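Local atomic coordinates of SVP1-like protein 2 (Kluyveromyces lactis, PDB entry 4V16), a protein that probably binds phosphatidylinositol 3,5-bisphosphate through a WD-repeat beta-propeller, which would bring it to membranes. Residues A56-M61 with A96-L101; G221-S226 with S243-L248; S269-K274 with W318-N323. All coordinates share one frame; numbering follows the deposited sequence.

Contact 1: A56-M61 with A96-L101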
# COMPACT_ATOMS: atom_id res chain seq x y z
N ALA A 56 -2.28 20.31 -1.10
CA ALA A 56 -2.51 18.93 -1.54
C ALA A 56 -2.09 17.95 -0.44
O ALA A 56 -0.92 17.88 -0.08
CB ALA A 56 -1.75 18.65 -2.84
N GLY A 57 -3.06 17.21 0.10
CA GLY A 57 -2.82 16.28 1.20
C GLY A 57 -2.45 14.90 0.69
O GLY A 57 -1.47 14.74 -0.03
N THR A 58 -3.24 13.90 1.08
CA THR A 58 -3.02 12.54 0.61
C THR A 58 -3.32 12.49 -0.89
O THR A 58 -4.28 13.12 -1.35
CB THR A 58 -3.91 11.50 1.34
OG1 THR A 58 -5.21 11.49 0.75
CG2 THR A 58 -4.01 11.79 2.84
N ILE A 59 -2.51 11.76 -1.64
CA ILE A 59 -2.62 11.75 -3.10
C ILE A 59 -2.44 10.34 -3.65
O ILE A 59 -1.56 9.59 -3.20
CB ILE A 59 -1.58 12.70 -3.74
CG1 ILE A 59 -1.79 12.76 -5.25
CG2 ILE A 59 -0.16 12.26 -3.39
CD1 ILE A 59 -1.09 13.93 -5.90
N ARG A 60 -3.28 9.99 -4.61
CA ARG A 60 -3.25 8.67 -5.22
C ARG A 60 -3.26 8.79 -6.74
O ARG A 60 -3.53 9.86 -7.28
CB ARG A 60 -4.44 7.83 -4.75
CG ARG A 60 -4.42 7.48 -3.28
CD ARG A 60 -3.29 6.53 -2.94
NE ARG A 60 -3.28 6.19 -1.52
CZ ARG A 60 -2.69 6.91 -0.58
NH1 ARG A 60 -2.04 8.03 -0.88
NH2 ARG A 60 -2.74 6.51 0.69
N MET A 61 -3.00 7.67 -7.40
CA MET A 61 -2.81 7.65 -8.84
C MET A 61 -3.48 6.41 -9.43
O MET A 61 -3.44 5.33 -8.82
CB MET A 61 -1.32 7.67 -9.16
CG MET A 61 -0.97 7.68 -10.63
SD MET A 61 0.82 7.62 -10.86
CE MET A 61 0.94 7.80 -12.64
N ALA A 96 -14.86 13.70 7.30
CA ALA A 96 -13.82 13.46 8.30
C ALA A 96 -12.44 13.40 7.65
O ALA A 96 -12.31 13.55 6.43
CB ALA A 96 -14.10 12.18 9.06
N ALA A 97 -11.41 13.17 8.46
CA ALA A 97 -10.04 13.09 7.97
C ALA A 97 -9.81 11.78 7.23
O ALA A 97 -10.22 10.71 7.69
CB ALA A 97 -9.06 13.23 9.11
N VAL A 98 -9.14 11.86 6.08
CA VAL A 98 -8.85 10.68 5.28
C VAL A 98 -7.69 9.89 5.89
O VAL A 98 -6.70 10.47 6.34
CB VAL A 98 -8.50 11.08 3.83
CG1 VAL A 98 -8.17 9.84 3.00
CG2 VAL A 98 -9.65 11.85 3.21
N LYS A 99 -7.84 8.57 5.90
CA LYS A 99 -6.82 7.67 6.44
C LYS A 99 -6.21 6.83 5.32
O LYS A 99 -5.02 6.53 5.33
CB LYS A 99 -7.42 6.78 7.52
N ASP A 100 -7.05 6.45 4.36
CA ASP A 100 -6.61 5.67 3.21
C ASP A 100 -7.40 6.06 1.97
O ASP A 100 -8.50 6.60 2.07
CB ASP A 100 -6.76 4.17 3.47
CG ASP A 100 -5.56 3.56 4.18
OD1 ASP A 100 -4.42 3.99 3.91
OD2 ASP A 100 -5.77 2.65 5.01
N LEU A 101 -6.83 5.79 0.80
CA LEU A 101 -7.48 6.11 -0.47
C LEU A 101 -7.07 5.11 -1.54
O LEU A 101 -5.89 4.75 -1.65
CB LEU A 101 -7.13 7.53 -0.90
CG LEU A 101 -7.75 8.03 -2.20
CD1 LEU A 101 -9.27 8.00 -2.13
CD2 LEU A 101 -7.27 9.44 -2.51
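Arg60 reaches across to Leu101 where two consecutive blades of the seven-bladed PROPPIN beta-propeller meet. Strands 59-61 and 98-103 are each the first strand of their four-stranded sheet; the contact is made by side chains, apart from one bond to a carbonyl oxygen, and the two strands do not pair with each other. That polar link is modest: Arg60 NE gives Leu101 O a weak hydrogen bond of 3.0 Å, bent to 128° at the hydrogen. The guanidinium also turns back on its own strand, for NH1 bonds to Ile59 O at 2.8 Å, the acceptor lying in the guanidinium plane. Arginine suits this place because its several N-H groups can bond to its own strand, to Leu101 O of the next blade and, in a salt bridge from NH1, to Asp19 of the preceding one. Asp100, which with Lys99 faces Ser111 in a classic beta bulge, keeps OD1 4.4 Å from Arg60 NH2, too far for a salt bridge. The apolar part is the arginine stem passing Leu101 in the opposite direction. Arg60 CG, anti to its carbonyl carbon (chi1 -66°), lies 3.5 Å from Leu101 CD2, and the chain bends at chi2. An alanine in place of Arg60 would probably leave Leu101 O without this donor and Asp19 without its cationic mate. Nearer the corner, packing is lighter, the hydroxyl oxygen Thr58 OG1 lying 4.1 Å from the methyl Val98 CG1.

Contact 2: G221-S226 with S243-L248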
# COMPACT_ATOMS: atom_id res chain seq x y z
N GLY A 221 9.99 -13.06 13.60
CA GLY A 221 11.01 -13.09 14.64
C GLY A 221 10.39 -13.43 15.98
O GLY A 221 9.18 -13.59 16.09
N LEU A 222 11.23 -13.55 17.01
CA LEU A 222 10.75 -13.90 18.34
C LEU A 222 10.21 -12.69 19.07
O LEU A 222 9.16 -12.76 19.71
CB LEU A 222 11.88 -14.55 19.15
CG LEU A 222 12.40 -15.89 18.64
CD1 LEU A 222 13.55 -16.35 19.52
CD2 LEU A 222 11.30 -16.94 18.60
N ASP A 223 10.92 -11.57 18.96
CA ASP A 223 10.53 -10.35 19.67
C ASP A 223 9.45 -9.60 18.90
O ASP A 223 9.31 -9.77 17.69
CB ASP A 223 11.75 -9.45 19.90
CG ASP A 223 12.64 -9.32 18.68
OD1 ASP A 223 12.12 -9.39 17.54
OD2 ASP A 223 13.86 -9.14 18.86
N ARG A 224 8.69 -8.78 19.62
CA ARG A 224 7.59 -8.05 19.02
C ARG A 224 8.05 -6.74 18.38
O ARG A 224 8.88 -6.02 18.94
CB ARG A 224 6.52 -7.76 20.08
CG ARG A 224 5.77 -9.00 20.53
CD ARG A 224 4.84 -8.70 21.70
NE ARG A 224 5.57 -8.26 22.88
CZ ARG A 224 5.02 -8.01 24.06
NH1 ARG A 224 3.71 -8.15 24.23
NH2 ARG A 224 5.77 -7.61 25.08
N THR A 225 7.51 -6.46 17.20
CA THR A 225 7.84 -5.26 16.45
C THR A 225 6.61 -4.75 15.73
O THR A 225 5.68 -5.51 15.46
CB THR A 225 8.95 -5.52 15.41
OG1 THR A 225 8.56 -6.60 14.56
CG2 THR A 225 10.27 -5.86 16.09
N SER A 226 6.59 -3.46 15.42
CA SER A 226 5.56 -2.90 14.56
C SER A 226 6.01 -3.02 13.11
O SER A 226 7.15 -2.68 12.77
CB SER A 226 5.26 -1.45 14.92
OG SER A 226 6.42 -0.64 14.78
N SER A 243 10.14 -4.21 9.19
CA SER A 243 9.71 -3.92 10.56
C SER A 243 10.34 -2.63 11.06
O SER A 243 11.20 -2.05 10.40
CB SER A 243 10.10 -5.07 11.49
OG SER A 243 11.50 -5.30 11.44
N ASP A 244 9.91 -2.18 12.24
CA ASP A 244 10.50 -0.99 12.84
C ASP A 244 11.89 -1.31 13.40
O ASP A 244 12.61 -0.42 13.84
CB ASP A 244 9.59 -0.42 13.94
CG ASP A 244 9.44 -1.35 15.13
OD1 ASP A 244 9.90 -2.51 15.06
OD2 ASP A 244 8.85 -0.92 16.15
N LYS A 245 12.25 -2.59 13.38
CA LYS A 245 13.63 -3.01 13.58
C LYS A 245 14.48 -2.59 12.39
O LYS A 245 15.71 -2.58 12.46
CB LYS A 245 13.73 -4.53 13.76
CG LYS A 245 13.88 -5.02 15.19
CD LYS A 245 14.45 -6.43 15.19
CE LYS A 245 14.32 -7.11 16.54
NZ LYS A 245 14.93 -8.47 16.51
N TRP A 246 13.80 -2.28 11.29
CA TRP A 246 14.44 -1.86 10.04
C TRP A 246 15.26 -3.00 9.46
O TRP A 246 16.40 -2.83 9.04
CB TRP A 246 15.28 -0.61 10.26
CG TRP A 246 14.46 0.48 10.84
CD1 TRP A 246 14.64 1.10 12.04
CD2 TRP A 246 13.29 1.07 10.25
NE1 TRP A 246 13.66 2.04 12.23
CE2 TRP A 246 12.82 2.04 11.15
CE3 TRP A 246 12.60 0.86 9.05
CZ2 TRP A 246 11.70 2.82 10.88
CZ3 TRP A 246 11.49 1.63 8.79
CH2 TRP A 246 11.04 2.59 9.70
N THR A 247 14.63 -4.17 9.44
CA THR A 247 15.15 -5.34 8.73
C THR A 247 14.18 -5.68 7.60
O THR A 247 12.97 -5.78 7.82
CB THR A 247 15.30 -6.55 9.67
OG1 THR A 247 16.16 -6.21 10.77
CG2 THR A 247 15.88 -7.75 8.92
N LEU A 248 14.72 -5.84 6.39
CA LEU A 248 13.93 -6.26 5.25
C LEU A 248 13.86 -7.78 5.18
O LEU A 248 14.89 -8.44 5.05
CB LEU A 248 14.51 -5.69 3.95
CG LEU A 248 13.88 -6.16 2.63
CD1 LEU A 248 12.41 -5.81 2.57
CD2 LEU A 248 14.63 -5.56 1.45
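Lys245 NZ meets Asp223 OD2 at 2.7 Å, a salt bridge made tip to tip on the syn lone pair of the carboxylate. It ties two loops of a WD-repeat propeller blade: 221-226 leads into the first strand of the blade, and Ser243 to Trp246 form the type I beta turn between its second and third strands. Lysine suits the turn because its chain, extended beyond CG, spans the distance to Asp223. Asp223 OD1 has a second cationic partner in Arg220, so the carboxylate is likely to stay ionised even at this exposed place. Thr225 lies beside the lysine stem; its CG2 is 3.8 Å from Lys245 CG, and the two side chains cross at about a right angle. At the other end of the loop, Ser226 and Asp244 bind reciprocally. Asp244 N donates to Ser226 O at 2.9 Å, lying almost in line with the carbonyl (C=O to N angle 172°). In return, Asp244 OD2 takes two weak bonds, from Ser226 OG at 2.8 Å and from Ser226 N at 3.5 Å. Aspartate fits because its CG sits between its own backbone N and carbonyl carbon (chi1 66°), which puts CG 3.1 Å from Ser226 OG. The turn is closed by Trp246 N bonding to Ser243 O at 2.8 Å, and Ser243 CB packs 3.8 Å from Thr225 OG1.

Contact 3: S269-K274 with W318-N323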
# COMPACT_ATOMS: atom_id res chain seq x y z
N SER A 269 11.93 -16.40 7.04
CA SER A 269 12.24 -15.71 5.79
C SER A 269 13.41 -16.37 5.08
O SER A 269 14.30 -16.93 5.72
CB SER A 269 12.55 -14.24 6.06
OG SER A 269 13.69 -14.10 6.88
N ILE A 270 13.39 -16.30 3.76
CA ILE A 270 14.48 -16.83 2.94
C ILE A 270 15.61 -15.80 2.83
O ILE A 270 16.72 -16.12 2.41
CB ILE A 270 13.99 -17.23 1.53
CG1 ILE A 270 13.50 -16.01 0.76
CG2 ILE A 270 12.89 -18.28 1.63
CD1 ILE A 270 12.97 -16.31 -0.62
N CYS A 271 15.31 -14.56 3.22
CA CYS A 271 16.28 -13.46 3.16
C CYS A 271 16.17 -12.55 4.37
O CYS A 271 15.12 -12.47 5.01
CB CYS A 271 16.08 -12.62 1.90
SG CYS A 271 16.68 -13.37 0.40
N ASN A 272 17.26 -11.85 4.66
CA ASN A 272 17.26 -10.79 5.65
C ASN A 272 18.24 -9.70 5.23
O ASN A 272 19.23 -9.99 4.56
CB ASN A 272 17.63 -11.33 7.03
CG ASN A 272 16.60 -12.28 7.58
OD1 ASN A 272 15.49 -11.88 7.92
ND2 ASN A 272 16.95 -13.56 7.66
N PHE A 273 17.95 -8.47 5.61
CA PHE A 273 18.86 -7.37 5.31
C PHE A 273 18.63 -6.20 6.26
O PHE A 273 17.57 -5.58 6.26
CB PHE A 273 18.69 -6.91 3.86
CG PHE A 273 19.75 -5.95 3.41
CD1 PHE A 273 19.63 -4.59 3.65
CD2 PHE A 273 20.87 -6.41 2.74
CE1 PHE A 273 20.60 -3.71 3.23
CE2 PHE A 273 21.85 -5.53 2.32
CZ PHE A 273 21.72 -4.18 2.56
N LYS A 274 19.65 -5.90 7.06
CA LYS A 274 19.62 -4.73 7.94
C LYS A 274 19.66 -3.46 7.10
O LYS A 274 20.70 -3.11 6.55
CB LYS A 274 20.78 -4.76 8.92
CG LYS A 274 20.71 -5.90 9.93
CD LYS A 274 22.02 -6.08 10.68
CE LYS A 274 21.89 -7.12 11.78
NZ LYS A 274 21.48 -8.46 11.25
N TRP A 318 18.94 -17.92 -0.91
CA TRP A 318 18.66 -16.56 -1.36
C TRP A 318 19.47 -15.56 -0.54
O TRP A 318 19.77 -15.81 0.62
CB TRP A 318 17.18 -16.24 -1.23
CG TRP A 318 16.25 -17.14 -1.99
CD1 TRP A 318 15.80 -18.37 -1.61
CD2 TRP A 318 15.64 -16.86 -3.26
NE1 TRP A 318 14.96 -18.88 -2.57
CE2 TRP A 318 14.84 -17.97 -3.59
CE3 TRP A 318 15.70 -15.78 -4.15
CZ2 TRP A 318 14.11 -18.04 -4.77
CZ3 TRP A 318 14.97 -15.85 -5.32
CH2 TRP A 318 14.18 -16.97 -5.62
N TRP A 319 19.80 -14.42 -1.15
CA TRP A 319 20.44 -13.33 -0.42
C TRP A 319 20.14 -11.99 -1.07
O TRP A 319 20.05 -11.89 -2.30
CB TRP A 319 21.95 -13.57 -0.30
CG TRP A 319 22.77 -13.03 -1.44
CD1 TRP A 319 23.23 -11.75 -1.59
CD2 TRP A 319 23.25 -13.76 -2.57
NE1 TRP A 319 23.96 -11.64 -2.75
CE2 TRP A 319 23.99 -12.86 -3.37
CE3 TRP A 319 23.13 -15.09 -2.99
CZ2 TRP A 319 24.60 -13.25 -4.56
CZ3 TRP A 319 23.73 -15.47 -4.18
CH2 TRP A 319 24.46 -14.55 -4.95
N LEU A 320 19.98 -10.96 -0.24
CA LEU A 320 19.66 -9.62 -0.72
C LEU A 320 20.92 -8.77 -0.90
O LEU A 320 21.88 -8.90 -0.15
CB LEU A 320 18.71 -8.92 0.27
CG LEU A 320 17.24 -9.33 0.19
CD1 LEU A 320 16.51 -8.88 1.44
CD2 LEU A 320 16.60 -8.74 -1.06
N GLN A 321 20.88 -7.89 -1.90
CA GLN A 321 22.00 -7.01 -2.20
C GLN A 321 21.50 -5.61 -2.52
O GLN A 321 20.64 -5.43 -3.38
CB GLN A 321 22.82 -7.56 -3.37
CG GLN A 321 24.14 -6.84 -3.60
CD GLN A 321 24.81 -7.28 -4.89
OE1 GLN A 321 24.20 -7.92 -5.75
NE2 GLN A 321 26.09 -6.93 -5.03
N LEU A 322 22.05 -4.61 -1.82
CA LEU A 322 21.70 -3.22 -2.06
C LEU A 322 22.59 -2.64 -3.16
O LEU A 322 23.75 -2.33 -2.92
CB LEU A 322 21.84 -2.40 -0.78
CG LEU A 322 21.59 -0.89 -0.89
CD1 LEU A 322 20.18 -0.61 -1.40
CD2 LEU A 322 21.81 -0.21 0.45
N ASN A 323 22.03 -2.51 -4.36
CA ASN A 323 22.79 -2.05 -5.51
C ASN A 323 22.97 -0.53 -5.56
O ASN A 323 24.10 -0.04 -5.51
CB ASN A 323 22.12 -2.51 -6.81
CG ASN A 323 22.31 -4.00 -7.06
OD1 ASN A 323 23.27 -4.61 -6.59
ND2 ASN A 323 21.39 -4.59 -7.82
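Ile270 and Trp318 lie side by side and point the same way, with Ile270 CD1 over one face of the indole. CD1 stands 3.6 Å from the centroid of the five-membered ring, only 7° off its normal, which makes a CH-pi contact. The long branch of isoleucine suits the place because its fully extended chi2 (-179°) carries CD1 out over the ring face. Beside it, Cys271 SG approaches the same indole obliquely and packs against Trp318 CB, a small side chain fitting where the strands come close. Leu320 sends CD1 to a point 3.8 Å from both Cys271 CB and Phe273 CB, so one methyl of the branched side chain serves two neighbours. Phe273 crosses Leu320 obliquely and meets Leu322 at about a right angle, its tip atom CZ lying 3.8 Å from Leu322 CB. All this joins the outermost strands of adjacent propeller blades, 271-274 and 317-327. The axes of 271-274 and 318-323 run roughly parallel (28°) and pass 6.0 Å apart, held by side chains without shared hydrogen bonds. Each strand has its backbone partner in its own sheet: 271-274 pairs with strand 247-252, and 317-327 with strand 303-312, whose Phe307 also meets the Phe273 ring edge-to-face.

How the contacts relate
Contacts 1, 2 and 3 follow one another along the chain of this propeller. The centre of contact 1 is about 27 Å from that of contact 2 and about 32 Å from that of contact 3. Contacts 2 and 3 have centres about 15 Å apart and touch: strands 247-252 and 271-274 are neighbours in one sheet, where Leu248 N lies 2.9 Å from Phe273 O, a probable hydrogen bond. The engineered Gly-Ser linker, largely unmodelled, lies between these two paired strands. Contacts 1 and 3 thus hold neighbouring blades together at places across the chain's centre from each other, while contact 2 ties the loop entering a blade to a turn of the same blade.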